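Local coordinates for protein type III effector HopA1 (Pseudomonas syringae pv. tomato str. DC3000, PDB 4RSX) that is the C-terminal part of a type III secreted effector of a bacterial plant pathogen, probably delivered into host cells, at residues Ala131-Ile134 with Gly135-Ala139; Ser6-Asn9 with Ser10-Trp14. All blocks are in the same frame, centred on the assembly; numbering follows the deposited sequence.

Interaction 1: Ala131-Ile134 with Gly135-Ala139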
ATOM      1  N   ALA A 131       3.183  14.158   3.451  1.00 12.20           N
ATOM      2  CA  ALA A 131       3.922  15.165   2.686  1.00 14.64           C
ATOM      3  C   ALA A 131       5.120  15.717   3.477  1.00 16.31           C
ATOM      4  O   ALA A 131       6.230  15.861   2.942  1.00 17.96           O
ATOM      5  CB  ALA A 131       2.996  16.293   2.250  1.00 13.08           C
ATOM      6  N   THR A 132       4.899  16.021   4.750  1.00 13.10           N
ATOM      7  CA  THR A 132       5.983  16.516   5.591  1.00 16.17           C
ATOM      8  C   THR A 132       7.096  15.459   5.671  1.00 16.66           C
ATOM      9  O   THR A 132       8.277  15.757   5.456  1.00 15.62           O
ATOM     10  CB  THR A 132       5.476  16.857   6.998  1.00 16.07           C
ATOM     11  OG1 THR A 132       4.408  17.803   6.893  1.00 21.87           O
ATOM     12  CG2 THR A 132       6.594  17.445   7.862  1.00 16.47           C
ATOM     13  N   LEU A 133       6.706  14.224   5.954  1.00 16.21           N
ATOM     14  CA  LEU A 133       7.660  13.136   6.134  1.00 17.52           C
ATOM     15  C   LEU A 133       8.442  12.911   4.836  1.00 16.82           C
ATOM     16  O   LEU A 133       9.669  12.753   4.861  1.00 14.30           O
ATOM     17  CB  LEU A 133       6.931  11.866   6.585  1.00 12.94           C
ATOM     18  CG  LEU A 133       7.777  10.765   7.237  1.00 25.01           C
ATOM     19  CD1 LEU A 133       8.542  11.315   8.442  1.00 21.14           C
ATOM     20  CD2 LEU A 133       6.925   9.551   7.648  1.00 19.51           C
ATOM     21  N   ILE A 134       7.741  12.926   3.704  1.00 11.01           N
ATOM     22  CA  ILE A 134       8.416  12.782   2.415  1.00 13.26           C
ATOM     23  C   ILE A 134       9.385  13.938   2.168  1.00 15.46           C
ATOM     24  O   ILE A 134      10.479  13.736   1.633  1.00 13.90           O
ATOM     25  CB  ILE A 134       7.403  12.654   1.263  1.00 12.24           C
ATOM     26  CG1 ILE A 134       6.658  11.315   1.392  1.00 10.32           C
ATOM     27  CG2 ILE A 134       8.092  12.765  -0.105  1.00  8.92           C
ATOM     28  CD1 ILE A 134       5.334  11.268   0.661  1.00 10.49           C
ATOM     29  N   GLY A 135       8.998  15.150   2.567  1.00 18.34           N
ATOM     30  CA  GLY A 135       9.899  16.285   2.431  1.00 16.55           C
ATOM     31  C   GLY A 135      11.227  16.080   3.154  1.00 20.11           C
ATOM     32  O   GLY A 135      12.289  16.442   2.624  1.00 22.80           O
ATOM     33  N   LYS A 136      11.162  15.494   4.354  1.00 16.97           N
ATOM     34  CA  LYS A 136      12.303  15.385   5.262  1.00 21.85           C
ATOM     35  C   LYS A 136      13.153  14.142   5.040  1.00 23.17           C
ATOM     36  O   LYS A 136      14.357  14.162   5.295  1.00 24.08           O
ATOM     37  CB  LYS A 136      11.819  15.352   6.726  1.00 24.24           C
ATOM     38  CG  LYS A 136      11.272  16.672   7.296  1.00 25.34           C
ATOM     39  CD  LYS A 136      10.991  16.507   8.795  1.00 36.38           C
ATOM     40  CE  LYS A 136       9.995  17.546   9.326  1.00 39.56           C
ATOM     41  NZ  LYS A 136      10.373  18.947   8.982  1.00 40.25           N
ATOM     42  N   GLU A 137      12.528  13.060   4.585  1.00 18.46           N
ATOM     43  CA  GLU A 137      13.179  11.752   4.596  1.00 16.45           C
ATOM     44  C   GLU A 137      13.466  11.252   3.189  1.00 16.32           C
ATOM     45  O   GLU A 137      12.568  10.735   2.514  1.00 16.36           O
ATOM     46  CB  GLU A 137      12.287  10.736   5.323  1.00 17.24           C
ATOM     47  CG  GLU A 137      11.935  11.116   6.758  1.00 18.65           C
ATOM     48  CD  GLU A 137      13.059  10.812   7.744  1.00 30.01           C
ATOM     49  OE1 GLU A 137      13.993  10.051   7.381  1.00 28.71           O
ATOM     50  OE2 GLU A 137      12.999  11.322   8.893  1.00 31.42           O
ATOM     51  N   SER A 138      14.714  11.379   2.755  1.00  9.03           N
ATOM     52  CA  SER A 138      15.087  10.994   1.402  1.00 10.70           C
ATOM     53  C   SER A 138      15.014   9.489   1.144  1.00 12.49           C
ATOM     54  O   SER A 138      15.093   9.062  -0.013  1.00 12.51           O
ATOM     55  CB  SER A 138      16.497  11.504   1.059  1.00 14.28           C
ATOM     56  OG  SER A 138      16.616  12.889   1.327  1.00 21.32           O
ATOM     57  N   ALA A 139      14.889   8.678   2.195  1.00 12.16           N
ATOM     58  CA  ALA A 139      14.664   7.243   1.978  1.00 15.22           C
ATOM     59  C   ALA A 139      13.303   6.998   1.314  1.00 14.62           C
ATOM     60  O   ALA A 139      13.110   5.990   0.634  1.00 14.16           O
ATOM     61  CB  ALA A 139      14.795   6.444   3.275  1.00 13.21           C
TER
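Leu133 and Glu137, one helical turn apart, show how the last turn of an α-helix is closed by backbone and side chain together. Leu133 O takes the amide of Glu137, with N to O at 2.9 Å; the same oxygen also receives a weak second bond from Lys136 N at 3.2 Å. Beside this carbonyl the side chain of Glu137 starts out, its CB 3.3 Å from Leu133 O. Its CG then meets CD1 of Leu133 at 3.8 Å, the two side chains running obliquely across each other. What brings the leucine branch there is its first torsion, which sets CG opposite the backbone N (chi1 -161°) and carries CD1 forward to the following turn. On the outer flank Thr132 and Lys136 run alongside each other in the same direction. CE, near the end of the lysine chain, touches the methyl CG2 of Thr132 at 3.7 Å, while Thr132 OG1 bonds backward to Arg128 O. Beneath these side chains two regular i to i+4 bonds persist, Gly135 N to Ala131 O at 2.9 Å and Lys136 N to Thr132 O at 3.1 Å. Farther out, Arg105 takes up Ile134 O by a hydrogen bond. Leu133 and Ile134 pack on Ile140 and Leu160 of the sheet, and Leu133 and Glu137 also reach helix 166-180 at Lys175 and Leu172. With Glu137 the backbone leaves helical geometry (psi 101°), and the chain passes into strand 140-146. The arrangement is that of a helix C-terminus packed on a β-sheet, at a short helix-to-strand connection of this α/β fold.

Interaction 2: Ser6-Asn9 with Ser10-Trp14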
ATOM      1  N   SER A   6       2.804 -14.734  12.428  1.00 17.28           N
ATOM      2  CA  SER A   6       1.475 -14.186  12.219  1.00 17.09           C
ATOM      3  C   SER A   6       1.270 -13.869  10.734  1.00 18.46           C
ATOM      4  O   SER A   6       0.215 -14.138  10.155  1.00 20.48           O
ATOM      5  CB  SER A   6       1.319 -12.927  13.083  1.00 19.76           C
ATOM      6  OG  SER A   6       0.118 -12.230  12.789  1.00 30.37           O
ATOM      7  N   THR A   7       2.304 -13.312  10.119  1.00 17.73           N
ATOM      8  CA  THR A   7       2.259 -12.964   8.707  1.00 20.60           C
ATOM      9  C   THR A   7       2.113 -14.205   7.810  1.00 17.27           C
ATOM     10  O   THR A   7       1.293 -14.225   6.901  1.00 14.61           O
ATOM     11  CB  THR A   7       3.508 -12.146   8.321  1.00 19.71           C
ATOM     12  OG1 THR A   7       3.575 -10.972   9.151  1.00 19.85           O
ATOM     13  CG2 THR A   7       3.455 -11.745   6.848  1.00 16.83           C
ATOM     14  N   PHE A   8       2.908 -15.237   8.068  1.00 15.59           N
ATOM     15  CA  PHE A   8       2.807 -16.439   7.272  1.00 13.85           C
ATOM     16  C   PHE A   8       1.441 -17.101   7.440  1.00 16.13           C
ATOM     17  O   PHE A   8       0.852 -17.593   6.458  1.00 15.57           O
ATOM     18  CB  PHE A   8       3.914 -17.434   7.611  1.00 12.64           C
ATOM     19  CG  PHE A   8       3.869 -18.649   6.750  1.00 17.31           C
ATOM     20  CD1 PHE A   8       4.592 -18.691   5.566  1.00 15.21           C
ATOM     21  CD2 PHE A   8       3.034 -19.725   7.072  1.00 14.26           C
ATOM     22  CE1 PHE A   8       4.515 -19.797   4.728  1.00 16.43           C
ATOM     23  CE2 PHE A   8       2.950 -20.825   6.242  1.00 16.46           C
ATOM     24  CZ  PHE A   8       3.703 -20.865   5.064  1.00 17.15           C
ATOM     25  N   ASN A   9       0.941 -17.138   8.673  1.00 14.35           N
ATOM     26  CA  ASN A   9      -0.361 -17.763   8.932  1.00 18.10           C
ATOM     27  C   ASN A   9      -1.531 -17.111   8.186  1.00 17.23           C
ATOM     28  O   ASN A   9      -2.473 -17.800   7.787  1.00 17.99           O
ATOM     29  CB  ASN A   9      -0.665 -17.847  10.444  1.00 21.67           C
ATOM     30  CG  ASN A   9       0.286 -18.793  11.196  1.00 31.81           C
ATOM     31  OD1 ASN A   9       0.860 -19.729  10.616  1.00 30.11           O
ATOM     32  ND2 ASN A   9       0.450 -18.548  12.501  1.00 34.89           N
ATOM     33  N   SER A  10      -1.497 -15.792   8.000  1.00 16.55           N
ATOM     34  CA  SER A  10      -2.577 -15.135   7.233  1.00 20.31           C
ATOM     35  C   SER A  10      -2.411 -15.432   5.741  1.00 17.33           C
ATOM     36  O   SER A  10      -3.389 -15.557   5.011  1.00 20.25           O
ATOM     37  CB  SER A  10      -2.605 -13.619   7.464  1.00 16.13           C
ATOM     38  OG  SER A  10      -1.538 -12.974   6.767  1.00 27.43           O
ATOM     39  N   PHE A  11      -1.162 -15.548   5.301  1.00 13.53           N
ATOM     40  CA  PHE A  11      -0.851 -15.976   3.942  1.00 12.80           C
ATOM     41  C   PHE A  11      -1.319 -17.412   3.719  1.00 14.17           C
ATOM     42  O   PHE A  11      -1.941 -17.728   2.698  1.00 14.82           O
ATOM     43  CB  PHE A  11       0.657 -15.859   3.701  1.00 13.39           C
ATOM     44  CG  PHE A  11       1.104 -16.318   2.330  1.00 12.89           C
ATOM     45  CD1 PHE A  11       0.722 -15.628   1.190  1.00 15.21           C
ATOM     46  CD2 PHE A  11       1.912 -17.437   2.190  1.00 15.08           C
ATOM     47  CE1 PHE A  11       1.133 -16.045  -0.077  1.00 12.89           C
ATOM     48  CE2 PHE A  11       2.329 -17.864   0.923  1.00 16.34           C
ATOM     49  CZ  PHE A  11       1.934 -17.161  -0.210  1.00 11.71           C
ATOM     50  N   HIS A  12      -1.029 -18.287   4.675  1.00 13.32           N
ATOM     51  CA  HIS A  12      -1.443 -19.682   4.553  1.00 17.69           C
ATOM     52  C   HIS A  12      -2.972 -19.844   4.512  1.00 16.10           C
ATOM     53  O   HIS A  12      -3.501 -20.612   3.705  1.00 15.69           O
ATOM     54  CB  HIS A  12      -0.831 -20.534   5.672  1.00 19.70           C
ATOM     55  CG  HIS A  12      -1.085 -21.998   5.513  1.00 27.07           C
ATOM     56  ND1 HIS A  12      -0.201 -22.845   4.879  1.00 27.56           N
ATOM     57  CD2 HIS A  12      -2.140 -22.766   5.883  1.00 32.95           C
ATOM     58  CE1 HIS A  12      -0.690 -24.073   4.882  1.00 26.34           C
ATOM     59  NE2 HIS A  12      -1.864 -24.052   5.483  1.00 32.28           N
ATOM     60  N   GLU A  13      -3.681 -19.117   5.370  1.00 16.53           N
ATOM     61  CA  GLU A  13      -5.153 -19.120   5.332  1.00 18.94           C
ATOM     62  C   GLU A  13      -5.714 -18.742   3.951  1.00 22.18           C
ATOM     63  O   GLU A  13      -6.583 -19.435   3.405  1.00 18.56           O
ATOM     64  CB  GLU A  13      -5.731 -18.185   6.404  1.00 19.39           C
ATOM     65  CG  GLU A  13      -7.262 -18.081   6.344  1.00 25.72           C
ATOM     66  CD  GLU A  13      -7.945 -19.440   6.498  1.00 25.26           C
ATOM     67  OE1 GLU A  13      -7.396 -20.304   7.212  1.00 27.08           O
ATOM     68  OE2 GLU A  13      -9.031 -19.653   5.905  1.00 27.56           O
ATOM     69  N   TRP A  14      -5.204 -17.632   3.408  1.00 15.95           N
ATOM     70  CA  TRP A  14      -5.541 -17.154   2.068  1.00 14.06           C
ATOM     71  C   TRP A  14      -5.365 -18.302   1.072  1.00 16.48           C
ATOM     72  O   TRP A  14      -6.260 -18.593   0.259  1.00 14.22           O
ATOM     73  CB  TRP A  14      -4.597 -15.988   1.719  1.00 11.53           C
ATOM     74  CG  TRP A  14      -4.750 -15.381   0.348  1.00 13.47           C
ATOM     75  CD1 TRP A  14      -5.717 -15.659  -0.579  1.00 15.32           C
ATOM     76  CD2 TRP A  14      -3.905 -14.371  -0.247  1.00 13.64           C
ATOM     77  NE1 TRP A  14      -5.523 -14.891  -1.706  1.00 14.99           N
ATOM     78  CE2 TRP A  14      -4.424 -14.096  -1.528  1.00 12.99           C
ATOM     79  CE3 TRP A  14      -2.765 -13.679   0.190  1.00 10.63           C
ATOM     80  CZ2 TRP A  14      -3.837 -13.153  -2.390  1.00 13.42           C
ATOM     81  CZ3 TRP A  14      -2.180 -12.747  -0.667  1.00 12.72           C
ATOM     82  CH2 TRP A  14      -2.719 -12.494  -1.946  1.00  9.99           C
TER
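Phe8 O receives the amide of His12 in the shortest of the backbone bonds here, 2.7 Å from O to N. Three more bonds of the same i to i+4 kind surround it: Ser10 N to Ser6 O at 3.2 Å, Phe11 N to Thr7 O at 3.2 Å and Glu13 N to Asn9 O at 3.0 Å. Ser10 OG comes close to Thr7 O, at 3.1 Å, because a chi1 of 75° places the hydroxyl between its own backbone N and carbonyl carbon, facing the preceding turn. The hydroxyl accepts a hydrogen bond from Ser194 N, which ties the helix to a distant part of the chain.

Around this polar framework lie the rings. The Phe8 ring leans forward along the helix, and its CE2 meets His12 CB at 3.8 Å, the two side chains passing at a slant. On its other flank CE1 comes within 4.3 Å of Phe11 CD2, a looser apolar touch. Phe11 also brings its CB to 3.3 Å from Phe8 O.

Phe8 makes a cation-pi contact with Lys239 and packs on Leu235, whereas Phe11 settles among Leu238 and Leu242 of helix 234-245 and Val222 and Ile223 of helix 215-228. Trp14 touches Ile223 and, through NE1, bonds Ile29 O of helix 26-35; helix 2-19 thus packs against helices 215-228 and 234-245 and is tied to helix 26-35.

Overall arrangement
Interactions 1 and 2 both join successive turns of a single helix, yet they lie on opposite sides of the chain's centre, with their own centres about 32 Å apart and nearest atoms about 21 Å apart. Both are partly buried. Residues 131-139 include the end of helix 123-136, so the regular backbone bonding stops within them; Leu133 and Ile134 pack on the antiparallel sheet, Leu133 also on helix 166-180. Residues 6-14 lie inside helix 2-19, where the bonding continues and the buried side chains are mostly aromatic, set against other helices. Branched aliphatic side chains thus pack on the sheet, rings among the helices.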